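Local coordinates for hypothetical protein PH0495 (Pyrococcus horikoshii, PDB 1X3L) that phosphorylates D-glycerate to 2-phosphoglycerate with ATP as the usual phosphate donor and magnesium as cofactor, at residues G315-E329 against N424-K436. Residues are numbered along the deposited sequence; the frame is centred on the assembly and turned at random.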
ATOM      1  N   GLY A 315     -18.705 -24.976  16.300  1.00 32.88           N
ATOM      2  CA  GLY A 315     -18.676 -25.164  14.861  1.00 31.04           C
ATOM      3  C   GLY A 315     -19.420 -24.092  14.077  1.00 31.82           C
ATOM      4  O   GLY A 315     -19.935 -24.358  12.995  1.00 31.27           O
ATOM      5  N   ARG A 316     -19.484 -22.882  14.627  1.00 30.09           N
ATOM      6  CA  ARG A 316     -20.141 -21.755  13.965  1.00 28.63           C
ATOM      7  C   ARG A 316     -19.304 -20.510  14.266  1.00 26.59           C
ATOM      8  O   ARG A 316     -18.652 -20.435  15.303  1.00 24.70           O
ATOM      9  CB  ARG A 316     -21.581 -21.584  14.481  1.00 28.25           C
ATOM     10  CG  ARG A 316     -21.696 -21.171  15.944  1.00 27.94           C
ATOM     11  CD  ARG A 316     -23.121 -21.356  16.500  1.00 27.37           C
ATOM     12  NE  ARG A 316     -23.224 -20.779  17.838  1.00 27.83           N
ATOM     13  CZ  ARG A 316     -24.266 -20.900  18.657  1.00 27.84           C
ATOM     14  NH1 ARG A 316     -25.344 -21.591  18.299  1.00 26.06           N
ATOM     15  NH2 ARG A 316     -24.224 -20.321  19.850  1.00 27.49           N
ATOM     16  N   PRO A 317     -19.303 -19.518  13.362  1.00 27.23           N
ATOM     17  CA  PRO A 317     -20.021 -19.456  12.084  1.00 26.87           C
ATOM     18  C   PRO A 317     -19.565 -20.466  11.025  1.00 28.56           C
ATOM     19  O   PRO A 317     -20.252 -20.657  10.022  1.00 29.16           O
ATOM     20  CB  PRO A 317     -19.802 -18.013  11.643  1.00 25.65           C
ATOM     21  CG  PRO A 317     -18.435 -17.729  12.153  1.00 23.58           C
ATOM     22  CD  PRO A 317     -18.479 -18.309  13.549  1.00 25.81           C
ATOM     23  N   PHE A 318     -18.417 -21.103  11.254  1.00 28.44           N
ATOM     24  CA  PHE A 318     -17.879 -22.101  10.327  1.00 29.41           C
ATOM     25  C   PHE A 318     -17.431 -23.345  11.090  1.00 30.84           C
ATOM     26  O   PHE A 318     -17.085 -23.262  12.268  1.00 33.60           O
ATOM     27  CB  PHE A 318     -16.656 -21.559   9.577  1.00 28.60           C
ATOM     28  CG  PHE A 318     -16.846 -20.194   8.992  1.00 28.66           C
ATOM     29  CD1 PHE A 318     -16.135 -19.108   9.496  1.00 27.52           C
ATOM     30  CD2 PHE A 318     -17.719 -19.991   7.926  1.00 27.31           C
ATOM     31  CE1 PHE A 318     -16.287 -17.836   8.946  1.00 28.35           C
ATOM     32  CE2 PHE A 318     -17.879 -18.723   7.369  1.00 30.70           C
ATOM     33  CZ  PHE A 318     -17.158 -17.642   7.884  1.00 29.48           C
ATOM     34  N   GLU A 319     -17.430 -24.490  10.414  1.00 31.90           N
ATOM     35  CA  GLU A 319     -16.981 -25.749  11.009  1.00 33.34           C
ATOM     36  C   GLU A 319     -15.494 -25.931  10.704  1.00 32.72           C
ATOM     37  O   GLU A 319     -15.064 -25.708   9.573  1.00 32.87           O
ATOM     38  CB  GLU A 319     -17.727 -26.943  10.393  1.00 35.27           C
ATOM     39  CG  GLU A 319     -19.205 -27.076  10.742  1.00 38.64           C
ATOM     40  CD  GLU A 319     -19.443 -27.516  12.178  1.00 41.46           C
ATOM     41  OE1 GLU A 319     -18.479 -27.954  12.849  1.00 42.41           O
ATOM     42  OE2 GLU A 319     -20.605 -27.433  12.636  1.00 44.77           O
ATOM     43  N   PRO A 320     -14.686 -26.332  11.704  1.00 33.53           N
ATOM     44  CA  PRO A 320     -13.253 -26.529  11.438  1.00 34.15           C
ATOM     45  C   PRO A 320     -13.156 -27.748  10.511  1.00 34.58           C
ATOM     46  O   PRO A 320     -14.097 -28.535  10.439  1.00 34.16           O
ATOM     47  CB  PRO A 320     -12.673 -26.836  12.819  1.00 35.50           C
ATOM     48  CG  PRO A 320     -13.677 -26.256  13.781  1.00 34.40           C
ATOM     49  CD  PRO A 320     -14.996 -26.559  13.126  1.00 34.01           C
ATOM     50  N   PRO A 321     -12.031 -27.923   9.794  1.00 34.26           N
ATOM     51  CA  PRO A 321     -10.828 -27.084   9.762  1.00 32.98           C
ATOM     52  C   PRO A 321     -11.099 -25.848   8.928  1.00 32.06           C
ATOM     53  O   PRO A 321     -11.592 -25.943   7.804  1.00 32.52           O
ATOM     54  CB  PRO A 321      -9.789 -27.996   9.123  1.00 34.06           C
ATOM     55  CG  PRO A 321     -10.609 -28.772   8.133  1.00 36.17           C
ATOM     56  CD  PRO A 321     -11.862 -29.110   8.931  1.00 35.22           C
ATOM     57  N   VAL A 322     -10.770 -24.683   9.468  1.00 29.21           N
ATOM     58  CA  VAL A 322     -11.045 -23.460   8.742  1.00 27.00           C
ATOM     59  C   VAL A 322      -9.973 -22.404   8.942  1.00 26.57           C
ATOM     60  O   VAL A 322      -9.256 -22.409   9.944  1.00 27.49           O
ATOM     61  CB  VAL A 322     -12.431 -22.913   9.168  1.00 26.21           C
ATOM     62  CG1 VAL A 322     -12.427 -22.606  10.663  1.00 26.51           C
ATOM     63  CG2 VAL A 322     -12.800 -21.685   8.355  1.00 25.18           C
ATOM     64  N   VAL A 323      -9.845 -21.530   7.950  1.00 26.09           N
ATOM     65  CA  VAL A 323      -8.897 -20.426   7.991  1.00 26.98           C
ATOM     66  C   VAL A 323      -9.678 -19.133   7.777  1.00 27.47           C
ATOM     67  O   VAL A 323     -10.473 -19.030   6.835  1.00 25.73           O
ATOM     68  CB  VAL A 323      -7.837 -20.533   6.875  1.00 27.96           C
ATOM     69  CG1 VAL A 323      -7.009 -19.253   6.822  1.00 28.38           C
ATOM     70  CG2 VAL A 323      -6.930 -21.729   7.128  1.00 26.24           C
ATOM     71  N   LEU A 324      -9.467 -18.162   8.661  1.00 26.78           N
ATOM     72  CA  LEU A 324     -10.137 -16.870   8.552  1.00 25.76           C
ATOM     73  C   LEU A 324      -9.080 -15.801   8.328  1.00 26.26           C
ATOM     74  O   LEU A 324      -8.023 -15.821   8.955  1.00 22.62           O
ATOM     75  CB  LEU A 324     -10.930 -16.551   9.824  1.00 27.48           C
ATOM     76  CG  LEU A 324     -12.265 -17.260  10.075  1.00 28.22           C
ATOM     77  CD1 LEU A 324     -12.073 -18.755  10.126  1.00 33.74           C
ATOM     78  CD2 LEU A 324     -12.847 -16.765  11.380  1.00 30.56           C
ATOM     79  N   VAL A 325      -9.367 -14.862   7.431  1.00 26.03           N
ATOM     80  CA  VAL A 325      -8.415 -13.803   7.127  1.00 25.66           C
ATOM     81  C   VAL A 325      -8.997 -12.420   7.403  1.00 25.94           C
ATOM     82  O   VAL A 325     -10.093 -12.086   6.942  1.00 23.35           O
ATOM     83  CB  VAL A 325      -7.960 -13.888   5.648  1.00 27.55           C
ATOM     84  CG1 VAL A 325      -6.797 -12.935   5.395  1.00 25.72           C
ATOM     85  CG2 VAL A 325      -7.553 -15.325   5.312  1.00 27.39           C
ATOM     86  N   PHE A 326      -8.254 -11.624   8.166  1.00 25.63           N
ATOM     87  CA  PHE A 326      -8.667 -10.267   8.516  1.00 25.46           C
ATOM     88  C   PHE A 326      -7.549  -9.309   8.093  1.00 26.93           C
ATOM     89  O   PHE A 326      -6.451  -9.351   8.645  1.00 28.16           O
ATOM     90  CB  PHE A 326      -8.859 -10.131  10.033  1.00 24.04           C
ATOM     91  CG  PHE A 326      -9.849 -11.099  10.631  1.00 22.87           C
ATOM     92  CD1 PHE A 326     -11.156 -10.705  10.897  1.00 22.65           C
ATOM     93  CD2 PHE A 326      -9.450 -12.379  11.005  1.00 24.91           C
ATOM     94  CE1 PHE A 326     -12.052 -11.568  11.537  1.00 23.58           C
ATOM     95  CE2 PHE A 326     -10.335 -13.252  11.646  1.00 25.74           C
ATOM     96  CZ  PHE A 326     -11.636 -12.847  11.914  1.00 25.16           C
ATOM     97  N   GLY A 327      -7.825  -8.449   7.123  1.00 27.50           N
ATOM     98  CA  GLY A 327      -6.815  -7.509   6.679  1.00 26.19           C
ATOM     99  C   GLY A 327      -7.189  -6.081   7.019  1.00 28.21           C
ATOM    100  O   GLY A 327      -8.370  -5.768   7.224  1.00 28.10           O
ATOM    101  N   GLY A 328      -6.178  -5.220   7.085  1.00 28.54           N
ATOM    102  CA  GLY A 328      -6.388  -3.813   7.393  1.00 27.89           C
ATOM    103  C   GLY A 328      -5.163  -3.264   8.096  1.00 28.64           C
ATOM    104  O   GLY A 328      -4.036  -3.606   7.748  1.00 28.05           O
ATOM    105  N   GLU A 329      -5.374  -2.413   9.091  1.00 29.21           N
ATOM    106  CA  GLU A 329      -4.262  -1.849   9.846  1.00 30.86           C
ATOM    107  C   GLU A 329      -4.803  -1.334  11.174  1.00 30.48           C
ATOM    108  O   GLU A 329      -5.523  -0.336  11.213  1.00 32.68           O
ATOM    109  CB  GLU A 329      -3.596  -0.705   9.069  1.00 31.80           C
ATOM    110  CG  GLU A 329      -2.253  -0.263   9.666  1.00 34.85           C
ATOM    111  CD  GLU A 329      -1.066  -1.128   9.221  1.00 37.94           C
ATOM    112  OE1 GLU A 329      -1.221  -2.351   9.045  1.00 38.20           O
ATOM    113  OE2 GLU A 329       0.041  -0.579   9.056  1.00 40.72           O
ATOM    114  N   ASN A 424       4.676  -3.281   0.927  1.00 30.16           N
ATOM    115  CA  ASN A 424       3.789  -2.790   1.970  1.00 29.85           C
ATOM    116  C   ASN A 424       2.335  -2.704   1.533  1.00 30.15           C
ATOM    117  O   ASN A 424       1.949  -1.813   0.773  1.00 28.49           O
ATOM    118  CB  ASN A 424       4.254  -1.413   2.467  1.00 32.81           C
ATOM    119  CG  ASN A 424       3.314  -0.816   3.506  1.00 34.25           C
ATOM    120  OD1 ASN A 424       2.582  -1.532   4.188  1.00 31.76           O
ATOM    121  ND2 ASN A 424       3.344   0.506   3.639  1.00 35.01           N
ATOM    122  N   VAL A 425       1.532  -3.652   2.006  1.00 28.51           N
ATOM    123  CA  VAL A 425       0.107  -3.658   1.709  1.00 28.17           C
ATOM    124  C   VAL A 425      -0.623  -3.770   3.041  1.00 27.62           C
ATOM    125  O   VAL A 425      -1.708  -4.338   3.132  1.00 26.53           O
ATOM    126  CB  VAL A 425      -0.293  -4.821   0.768  1.00 27.92           C
ATOM    127  CG1 VAL A 425       0.355  -4.612  -0.601  1.00 28.28           C
ATOM    128  CG2 VAL A 425       0.122  -6.152   1.359  1.00 25.14           C
ATOM    129  N   ASN A 426       0.008  -3.212   4.070  1.00 26.78           N
ATOM    130  CA  ASN A 426      -0.484  -3.152   5.451  1.00 26.78           C
ATOM    131  C   ASN A 426      -0.527  -4.531   6.137  1.00 27.37           C
ATOM    132  O   ASN A 426       0.243  -5.431   5.830  1.00 27.86           O
ATOM    133  CB  ASN A 426      -1.883  -2.536   5.432  1.00 27.97           C
ATOM    134  CG  ASN A 426      -1.780  -1.067   5.117  1.00 32.35           C
ATOM    135  OD1 ASN A 426      -0.928  -0.350   5.635  1.00 31.79           O
ATOM    136  ND2 ASN A 426      -2.684  -0.611   4.233  1.00 31.51           N
ATOM    137  N   SER A 427      -1.419  -4.699   7.109  1.00 26.99           N
ATOM    138  CA  SER A 427      -1.423  -5.922   7.908  1.00 27.29           C
ATOM    139  C   SER A 427      -2.503  -6.958   7.669  1.00 27.04           C
ATOM    140  O   SER A 427      -3.588  -6.656   7.171  1.00 26.36           O
ATOM    141  CB  SER A 427      -1.428  -5.551   9.391  1.00 24.41           C
ATOM    142  OG  SER A 427      -0.299  -4.761   9.715  1.00 27.79           O
ATOM    143  N   ILE A 428      -2.190  -8.189   8.067  1.00 26.30           N
ATOM    144  CA  ILE A 428      -3.111  -9.305   7.930  1.00 25.04           C
ATOM    145  C   ILE A 428      -3.067 -10.198   9.158  1.00 25.88           C
ATOM    146  O   ILE A 428      -1.995 -10.443   9.727  1.00 25.30           O
ATOM    147  CB  ILE A 428      -2.766 -10.183   6.714  1.00 26.81           C
ATOM    148  CG1 ILE A 428      -2.794  -9.347   5.438  1.00 25.43           C
ATOM    149  CG2 ILE A 428      -3.742 -11.359   6.632  1.00 25.36           C
ATOM    150  CD1 ILE A 428      -2.276 -10.079   4.204  1.00 25.92           C
ATOM    151  N   VAL A 429      -4.241 -10.669   9.565  1.00 21.27           N
ATOM    152  CA  VAL A 429      -4.355 -11.574  10.689  1.00 22.44           C
ATOM    153  C   VAL A 429      -4.899 -12.877  10.125  1.00 23.29           C
ATOM    154  O   VAL A 429      -5.931 -12.886   9.455  1.00 24.60           O
ATOM    155  CB  VAL A 429      -5.355 -11.080  11.756  1.00 23.02           C
ATOM    156  CG1 VAL A 429      -5.380 -12.065  12.914  1.00 24.23           C
ATOM    157  CG2 VAL A 429      -4.966  -9.686  12.256  1.00 22.95           C
ATOM    158  N   ILE A 430      -4.202 -13.973  10.374  1.00 22.23           N
ATOM    159  CA  ILE A 430      -4.675 -15.259   9.891  1.00 23.95           C
ATOM    160  C   ILE A 430      -5.060 -16.092  11.107  1.00 24.37           C
ATOM    161  O   ILE A 430      -4.245 -16.279  12.010  1.00 25.17           O
ATOM    162  CB  ILE A 430      -3.582 -16.004   9.104  1.00 23.57           C
ATOM    163  CG1 ILE A 430      -3.106 -15.153   7.921  1.00 23.60           C
ATOM    164  CG2 ILE A 430      -4.126 -17.339   8.603  1.00 26.72           C
ATOM    165  CD1 ILE A 430      -1.963 -15.804   7.112  1.00 22.82           C
ATOM    166  N   ALA A 431      -6.303 -16.568  11.146  1.00 22.31           N
ATOM    167  CA  ALA A 431      -6.755 -17.399  12.258  1.00 23.04           C
ATOM    168  C   ALA A 431      -7.037 -18.804  11.735  1.00 25.14           C
ATOM    169  O   ALA A 431      -7.822 -18.991  10.804  1.00 24.94           O
ATOM    170  CB  ALA A 431      -8.016 -16.803  12.895  1.00 23.73           C
ATOM    171  N   ILE A 432      -6.392 -19.798  12.333  1.00 25.29           N
ATOM    172  CA  ILE A 432      -6.573 -21.171  11.893  1.00 26.14           C
ATOM    173  C   ILE A 432      -7.166 -22.045  12.985  1.00 27.41           C
ATOM    174  O   ILE A 432      -6.709 -22.019  14.124  1.00 27.75           O
ATOM    175  CB  ILE A 432      -5.224 -21.802  11.468  1.00 26.31           C
ATOM    176  CG1 ILE A 432      -4.549 -20.934  10.404  1.00 26.63           C
ATOM    177  CG2 ILE A 432      -5.452 -23.219  10.953  1.00 27.26           C
ATOM    178  CD1 ILE A 432      -3.118 -21.339  10.106  1.00 27.63           C
ATOM    179  N   VAL A 433      -8.204 -22.800  12.639  1.00 28.44           N
ATOM    180  CA  VAL A 433      -8.809 -23.734  13.586  1.00 29.29           C
ATOM    181  C   VAL A 433      -8.804 -25.079  12.864  1.00 30.30           C
ATOM    182  O   VAL A 433      -9.440 -25.239  11.825  1.00 29.08           O
ATOM    183  CB  VAL A 433     -10.251 -23.352  13.957  1.00 29.54           C
ATOM    184  CG1 VAL A 433     -10.776 -24.310  15.023  1.00 33.11           C
ATOM    185  CG2 VAL A 433     -10.303 -21.920  14.472  1.00 29.42           C
ATOM    186  N   THR A 434      -8.063 -26.040  13.401  1.00 32.63           N
ATOM    187  CA  THR A 434      -7.965 -27.345  12.765  1.00 33.96           C
ATOM    188  C   THR A 434      -8.960 -28.361  13.305  1.00 36.31           C
ATOM    189  O   THR A 434      -9.261 -29.351  12.643  1.00 37.95           O
ATOM    190  CB  THR A 434      -6.544 -27.913  12.913  1.00 33.00           C
ATOM    191  OG1 THR A 434      -6.176 -27.924  14.298  1.00 35.13           O
ATOM    192  CG2 THR A 434      -5.546 -27.057  12.145  1.00 34.28           C
ATOM    193  N   SER A 435      -9.487 -28.116  14.496  1.00 37.30           N
ATOM    194  CA  SER A 435     -10.426 -29.059  15.085  1.00 40.24           C
ATOM    195  C   SER A 435     -11.210 -28.433  16.229  1.00 41.80           C
ATOM    196  O   SER A 435     -10.765 -27.454  16.828  1.00 40.14           O
ATOM    197  CB  SER A 435      -9.656 -30.283  15.592  1.00 41.61           C
ATOM    198  OG  SER A 435     -10.527 -31.235  16.169  1.00 47.13           O
ATOM    199  N   LYS A 436     -12.380 -28.999  16.525  1.00 43.50           N
ATOM    200  CA  LYS A 436     -13.219 -28.507  17.613  1.00 46.58           C
ATOM    201  C   LYS A 436     -12.740 -29.074  18.949  1.00 47.80           C
ATOM    202  O   LYS A 436     -11.998 -30.080  18.926  1.00 48.80           O
ATOM    203  CB  LYS A 436     -14.678 -28.914  17.387  1.00 47.80           C
ATOM    204  CG  LYS A 436     -15.334 -28.262  16.182  1.00 49.28           C
ATOM    205  CD  LYS A 436     -16.749 -28.783  15.962  1.00 53.27           C
ATOM    206  CE  LYS A 436     -17.643 -28.502  17.160  1.00 55.43           C
ATOM    207  NZ  LYS A 436     -19.038 -28.972  16.937  1.00 58.77           N
TER
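Asn426 sets its CB 3.3 Å from Gly328 O, and its side chain crosses that of Glu329 at about a right angle. It lies about 11 Å from the side chain of Lys58, a probable substrate-binding residue. Next, Ser427 gives its hydroxyl to Glu329: OG lies 2.7 Å from OE1, on the syn side and 28° out of the carboxylate plane. A bend at chi2 (83°) turns this carboxylate toward Ser427 OG. The hydroxyl has two partners, the Glu329 carboxylate and the Asn344 amide; an alanine in place of Glu329 would probably cost it the carboxylate and let the hydroxyl turn. Glycines oppose the start of strand 427-435, and Gly328 has backbone angles suited only to glycine. From there the strands run antiparallel at 165°, Ser427, Val429, Ala431 and Val433 each making two backbone hydrogen bonds, to Gly328, Phe326, Leu324 and Val322. Ile428 CG2 touches Val325 CG1 at 3.7 Å, and Ile430 CG2 lies beside Val323 CG1 at 3.9 Å. On the other face Val429 CB meets Phe326 CB at 4.0 Å, with Val429 O in plane at the edge of the Phe326 ring. Val433, CG1 anti to N, presses that methyl on Pro320 CG at 3.7 Å. Finally Lys436 lays its CG 3.5 Å from Pro320 CD, the two side chains roughly perpendicular. The pair, in the MOFRL family region, lies inside a six-stranded mixed sheet: strand 285-290 runs parallel to 322-328, strand 359-366 antiparallel to 427-435; helix 268-281 covers the Val325, Ile428 and Ile430 face, helix 297-314 the Leu324 and Val429 face.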